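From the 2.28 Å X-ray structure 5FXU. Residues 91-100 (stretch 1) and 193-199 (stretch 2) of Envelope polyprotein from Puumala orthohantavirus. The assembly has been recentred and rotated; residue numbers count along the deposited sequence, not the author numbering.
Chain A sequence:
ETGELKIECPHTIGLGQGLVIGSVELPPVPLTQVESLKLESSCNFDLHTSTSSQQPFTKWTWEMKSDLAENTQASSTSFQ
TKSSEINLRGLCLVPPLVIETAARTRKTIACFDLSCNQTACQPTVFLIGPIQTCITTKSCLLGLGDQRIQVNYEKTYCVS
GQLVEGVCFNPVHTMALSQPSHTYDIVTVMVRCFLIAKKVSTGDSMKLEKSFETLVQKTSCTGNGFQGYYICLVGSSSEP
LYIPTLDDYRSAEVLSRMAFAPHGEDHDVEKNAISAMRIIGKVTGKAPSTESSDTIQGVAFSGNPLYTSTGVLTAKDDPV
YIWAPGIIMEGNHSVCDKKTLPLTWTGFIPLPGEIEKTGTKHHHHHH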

ATOM      1  N   LEU A  91       3.234 -10.738   2.145  1.00 39.79           N
ATOM      2  CA  LEU A  91       3.083  -9.290   2.177  1.00 39.65           C
ATOM      3  C   LEU A  91       2.989  -8.726   0.763  1.00 39.66           C
ATOM      4  O   LEU A  91       3.426  -9.359  -0.204  1.00 37.76           O
ATOM      5  CB  LEU A  91       4.204  -8.596   2.948  1.00 39.89           C
ATOM      6  CG  LEU A  91       3.943  -8.537   4.452  1.00 41.13           C
ATOM      7  CD1 LEU A  91       4.086  -9.908   5.088  1.00 42.41           C
ATOM      8  CD2 LEU A  91       4.873  -7.541   5.115  1.00 41.44           C
ATOM      9  N   CYS A  92       2.393  -7.535   0.672  1.00 40.27           N
ATOM     10  CA  CYS A  92       2.220  -6.845  -0.589  1.00 40.81           C
ATOM     11  C   CYS A  92       3.512  -6.241  -1.098  1.00 39.50           C
ATOM     12  O   CYS A  92       3.673  -5.036  -1.081  1.00 39.89           O
ATOM     13  CB  CYS A  92       1.093  -5.785  -0.492  1.00 40.77           C
ATOM     14  SG  CYS A  92      -0.569  -6.448  -0.193  1.00 43.03           S
ATOM     15  N   LEU A  93       4.395  -7.109  -1.572  1.00 41.02           N
ATOM     16  CA  LEU A  93       5.597  -6.755  -2.324  1.00 42.95           C
ATOM     17  C   LEU A  93       5.377  -7.301  -3.717  1.00 42.39           C
ATOM     18  O   LEU A  93       5.722  -8.445  -4.020  1.00 46.08           O
ATOM     19  CB  LEU A  93       6.865  -7.399  -1.759  1.00 44.20           C
ATOM     20  CG  LEU A  93       7.592  -6.688  -0.646  1.00 45.82           C
ATOM     21  CD1 LEU A  93       6.787  -6.847   0.628  1.00 46.10           C
ATOM     22  CD2 LEU A  93       8.983  -7.279  -0.466  1.00 47.67           C
ATOM     23  N   VAL A  94       4.814  -6.484  -4.567  1.00 39.52           N
ATOM     24  CA  VAL A  94       4.385  -6.931  -5.862  1.00 38.64           C
ATOM     25  C   VAL A  94       5.518  -6.623  -6.850  1.00 38.24           C
ATOM     26  O   VAL A  94       6.090  -5.540  -6.823  1.00 37.08           O
ATOM     27  CB  VAL A  94       3.068  -6.235  -6.234  1.00 38.14           C
ATOM     28  CG1 VAL A  94       2.528  -6.792  -7.533  1.00 38.68           C
ATOM     29  CG2 VAL A  94       2.051  -6.423  -5.115  1.00 37.13           C
ATOM     30  N   PRO A  95       5.885  -7.593  -7.694  1.00 39.50           N
ATOM     31  CA  PRO A  95       6.955  -7.308  -8.651  1.00 39.88           C
ATOM     32  C   PRO A  95       6.508  -6.350  -9.720  1.00 39.15           C
ATOM     33  O   PRO A  95       5.312  -6.212  -9.955  1.00 39.09           O
ATOM     34  CB  PRO A  95       7.263  -8.671  -9.281  1.00 40.82           C
ATOM     35  CG  PRO A  95       6.724  -9.672  -8.329  1.00 41.21           C
ATOM     36  CD  PRO A  95       5.521  -9.023  -7.707  1.00 40.81           C
ATOM     37  N   PRO A  96       7.464  -5.714 -10.398  1.00 40.11           N
ATOM     38  CA  PRO A  96       7.101  -4.839 -11.534  1.00 40.05           C
ATOM     39  C   PRO A  96       6.311  -5.584 -12.602  1.00 39.60           C
ATOM     40  O   PRO A  96       6.523  -6.764 -12.782  1.00 39.95           O
ATOM     41  CB  PRO A  96       8.452  -4.398 -12.093  1.00 41.05           C
ATOM     42  CG  PRO A  96       9.468  -4.729 -11.051  1.00 41.14           C
ATOM     43  CD  PRO A  96       8.919  -5.807 -10.185  1.00 40.22           C
ATOM     44  N   LEU A  97       5.384  -4.880 -13.238  1.00 40.13           N
ATOM     45  CA  LEU A  97       4.511  -5.371 -14.318  1.00 40.33           C
ATOM     46  C   LEU A  97       3.345  -6.277 -13.913  1.00 39.37           C
ATOM     47  O   LEU A  97       2.439  -6.493 -14.711  1.00 40.44           O
ATOM     48  CB  LEU A  97       5.326  -6.033 -15.447  1.00 42.62           C
ATOM     49  CG  LEU A  97       6.514  -5.213 -15.987  1.00 44.45           C
ATOM     50  CD1 LEU A  97       7.172  -5.959 -17.137  1.00 45.14           C
ATOM     51  CD2 LEU A  97       6.113  -3.798 -16.430  1.00 43.90           C
ATOM     52  N   VAL A  98       3.344  -6.817 -12.699  1.00 38.08           N
ATOM     53  CA  VAL A  98       2.341  -7.822 -12.322  1.00 36.85           C
ATOM     54  C   VAL A  98       0.938  -7.208 -12.295  1.00 35.92           C
ATOM     55  O   VAL A  98       0.029  -7.730 -12.948  1.00 35.83           O
ATOM     56  CB  VAL A  98       2.712  -8.506 -10.996  1.00 36.16           C
ATOM     57  CG1 VAL A  98       1.568  -9.322 -10.445  1.00 36.02           C
ATOM     58  CG2 VAL A  98       3.940  -9.372 -11.202  1.00 36.88           C
ATOM     59  N   ILE A  99       0.779  -6.099 -11.570  1.00 34.25           N
ATOM     60  CA  ILE A  99      -0.498  -5.408 -11.540  1.00 34.34           C
ATOM     61  C   ILE A  99      -0.796  -4.787 -12.919  1.00 35.53           C
ATOM     62  O   ILE A  99      -1.923  -4.873 -13.411  1.00 35.01           O
ATOM     63  CB  ILE A  99      -0.569  -4.353 -10.415  1.00 33.22           C
ATOM     64  CG1 ILE A  99      -0.619  -5.057  -9.063  1.00 32.63           C
ATOM     65  CG2 ILE A  99      -1.804  -3.471 -10.571  1.00 32.88           C
ATOM     66  CD1 ILE A  99      -0.330  -4.168  -7.880  1.00 31.87           C
ATOM     67  N   GLU A 100       0.209  -4.161 -13.524  1.00 36.88           N
ATOM     68  CA  GLU A 100       0.015  -3.443 -14.795  1.00 38.22           C
ATOM     69  C   GLU A 100      -0.519  -4.325 -15.901  1.00 38.87           C
ATOM     70  O   GLU A 100      -1.284  -3.862 -16.729  1.00 38.78           O
ATOM     71  CB  GLU A 100       1.312  -2.770 -15.261  1.00 39.46           C
ATOM     72  CG  GLU A 100       1.838  -1.693 -14.309  1.00 39.99           C
ATOM     73  CD  GLU A 100       2.927  -2.200 -13.369  1.00 41.00           C
ATOM     74  OE1 GLU A 100       2.658  -3.141 -12.561  1.00 40.84           O
ATOM     75  OE2 GLU A 100       4.052  -1.655 -13.431  1.00 41.34           O
ATOM     76  N   CYS A 193      -2.544   2.212  -3.360  1.00 24.85           N
ATOM     77  CA  CYS A 193      -1.263   2.175  -4.041  1.00 26.44           C
ATOM     78  C   CYS A 193      -0.290   1.195  -3.400  1.00 26.39           C
ATOM     79  O   CYS A 193      -0.255   1.076  -2.188  1.00 25.91           O
ATOM     80  CB  CYS A 193      -0.595   3.551  -3.978  1.00 28.18           C
ATOM     81  SG  CYS A 193      -1.530   4.885  -4.709  1.00 29.95           S
ATOM     82  N   PHE A 194       0.510   0.542  -4.238  1.00 26.79           N
ATOM     83  CA  PHE A 194       1.474  -0.474  -3.822  1.00 27.23           C
ATOM     84  C   PHE A 194       2.839  -0.056  -4.306  1.00 27.96           C
ATOM     85  O   PHE A 194       2.997   0.354  -5.448  1.00 29.01           O
ATOM     86  CB  PHE A 194       1.063  -1.851  -4.360  1.00 27.86           C
ATOM     87  CG  PHE A 194      -0.346  -2.201  -3.991  1.00 28.16           C
ATOM     88  CD1 PHE A 194      -1.418  -1.672  -4.721  1.00 28.54           C
ATOM     89  CD2 PHE A 194      -0.613  -2.943  -2.860  1.00 28.11           C
ATOM     90  CE1 PHE A 194      -2.730  -1.917  -4.328  1.00 29.49           C
ATOM     91  CE2 PHE A 194      -1.924  -3.212  -2.478  1.00 28.73           C
ATOM     92  CZ  PHE A 194      -2.987  -2.692  -3.190  1.00 29.09           C
ATOM     93  N   LEU A 195       3.811  -0.113  -3.409  1.00 27.98           N
ATOM     94  CA  LEU A 195       5.173   0.241  -3.722  1.00 28.42           C
ATOM     95  C   LEU A 195       5.877  -0.872  -4.473  1.00 28.68           C
ATOM     96  O   LEU A 195       5.953  -2.003  -3.981  1.00 28.84           O
ATOM     97  CB  LEU A 195       5.946   0.526  -2.425  1.00 28.48           C
ATOM     98  CG  LEU A 195       7.383   0.982  -2.630  1.00 29.50           C
ATOM     99  CD1 LEU A 195       7.430   2.353  -3.246  1.00 29.75           C
ATOM    100  CD2 LEU A 195       8.073   1.046  -1.298  1.00 31.14           C
ATOM    101  N   ILE A 196       6.461  -0.532  -5.612  1.00 29.23           N
ATOM    102  CA  ILE A 196       7.147  -1.499  -6.471  1.00 30.02           C
ATOM    103  C   ILE A 196       8.617  -1.105  -6.568  1.00 32.04           C
ATOM    104  O   ILE A 196       8.924   0.035  -6.950  1.00 32.15           O
ATOM    105  CB  ILE A 196       6.550  -1.472  -7.888  1.00 30.89           C
ATOM    106  CG1 ILE A 196       5.009  -1.588  -7.894  1.00 30.38           C
ATOM    107  CG2 ILE A 196       7.195  -2.522  -8.776  1.00 31.74           C
ATOM    108  CD1 ILE A 196       4.458  -2.809  -7.225  1.00 30.92           C
ATOM    109  N   ALA A 197       9.525  -2.021  -6.245  1.00 33.34           N
ATOM    110  CA  ALA A 197      10.958  -1.812  -6.446  1.00 35.49           C
ATOM    111  C   ALA A 197      11.353  -2.101  -7.890  1.00 38.66           C
ATOM    112  O   ALA A 197      11.108  -3.193  -8.413  1.00 38.47           O
ATOM    113  CB  ALA A 197      11.742  -2.711  -5.532  1.00 36.49           C
ATOM    114  N   LYS A 198      11.977  -1.114  -8.521  1.00 42.50           N
ATOM    115  CA  LYS A 198      12.373  -1.198  -9.912  1.00 46.54           C
ATOM    116  C   LYS A 198      13.572  -0.280 -10.179  1.00 48.57           C
ATOM    117  O   LYS A 198      13.477   0.946 -10.124  1.00 48.17           O
ATOM    118  CB  LYS A 198      11.188  -0.842 -10.819  1.00 48.71           C
ATOM    119  CG  LYS A 198      11.458  -0.877 -12.322  1.00 51.94           C
ATOM    120  CD  LYS A 198      11.806  -2.285 -12.784  1.00 55.80           C
ATOM    121  CE  LYS A 198      12.020  -2.397 -14.295  1.00 58.54           C
ATOM    122  NZ  LYS A 198      13.209  -1.716 -14.875  1.00 60.46           N
ATOM    123  N   LYS A 199      14.696  -0.905 -10.499  1.00 53.27           N
ATOM    124  CA  LYS A 199      15.959  -0.224 -10.774  1.00 56.93           C
ATOM    125  C   LYS A 199      16.148   0.016 -12.287  1.00 58.69           C
ATOM    126  O   LYS A 199      15.631  -0.757 -13.097  1.00 59.12           O
ATOM    127  CB  LYS A 199      17.090  -1.109 -10.253  1.00 59.51           C
ATOM    128  CG  LYS A 199      18.005  -0.429  -9.277  1.00 61.17           C
ATOM    129  CD  LYS A 199      18.948  -1.406  -8.604  1.00 63.45           C
ATOM    130  CE  LYS A 199      20.323  -0.791  -8.483  1.00 66.22           C
ATOM    131  NZ  LYS A 199      21.192  -1.687  -7.696  1.00 67.78           N
TER
HETATM  132  O   HOH W   1       3.843  -3.864  -3.659  1.00 35.33           O
HETATM  133  O   HOH W   2       8.281  -4.691  -5.862  1.00 30.58           O

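No direct hydrogen bond joins the two stretches; their backbones are instead linked through two ordered waters. Water 1 donates to Cys92 O and to Leu195 O, each 2.8 Å from the water oxygen, and accepts from Val94 N at 2.9 Å from the same oxygen. Water 2 donates to Val94 O, with 2.5 Å between the water oxygen and that carbonyl, and accepts from Ala197 N, 3.0 Å from the water oxygen. The backbone of Val94 thus reaches the strand through water on both its amide and its carbonyl. The spacing fits this arrangement: the CA atoms of Cys92 and Phe194 lie 7.2 Å apart and those of Pro96 and Ile196 6.1 Å apart, and stretch 1 runs here as irregular loop beside the strand that ends at Ala197.

Around these waters the contact is made by apolar packing, burying 389 Å² summed over both sides. Ile196 has the largest covered area of any residue in the contact. Its CA-to-CB bond points toward stretch 1. With chi1 and chi2 both in the m well, Ile196 places CD1 against Val94 and CG2 near Pro96, and the carbonyl of Val94 lies within reach of both methyls. Ile196 CD1 comes to 3.8 Å from Val94 CB and 3.2 Å from Val94 O, so the methyl packs against both side chain and carbonyl of the same residue. Ile196 CG2 packs at the Pro95-Pro96 junction, 3.6 Å from Pro96 N, 3.9 Å from Pro96 CG and 4.0 Å from Pro95 C. Pro95 itself contributes little, since its CA-to-CB bond points away from the strand.

Pro96, by contrast, directs its CA-to-CB bond toward stretch 2 and carries the contact past Ile196. Pro96 CG is 3.5 Å from Ala197 O and 3.8 Å from Lys198 CD, so the ring touches the aliphatic part of the lysine. The end of the Lys198 side chain leads away, and Lys198 NZ donates to Lys199 O over 3.2 Å, leaving the ammonium without a part in the packing.

Phe194 forms the second apolar cluster. Cys92 approaches the edge of its ring, near the ring plane, with Cys92 CB 4.1 Å from Phe194 CD2. The sulfur is also placed at the edge: Cys92 SG is 5.4 Å from the centroid of the Phe194 ring and 75° off the ring normal. This is a sulfur-aromatic contact made by a cysteine whose side chain is bonded covalently elsewhere in the structure. Ile99 reaches the same ring obliquely, with Ile99 CD1 4.2 Å from Phe194 CD1.

The chain turns between Cys92 and Ile99, and the side chain of Ile99 extends back to the ring. A type II turn runs from Pro95 to Val98, with Leu97 at positive phi (76°), and is closed by a weak bond from Val98 N to Pro95 O, 3.4 Å long. Leu97 N makes another weak bond, 3.5 Å to Glu100 OE2. Residues 98-100 then adopt helical backbone angles, and Ile99 directs its CA-to-CB bond back toward the strand.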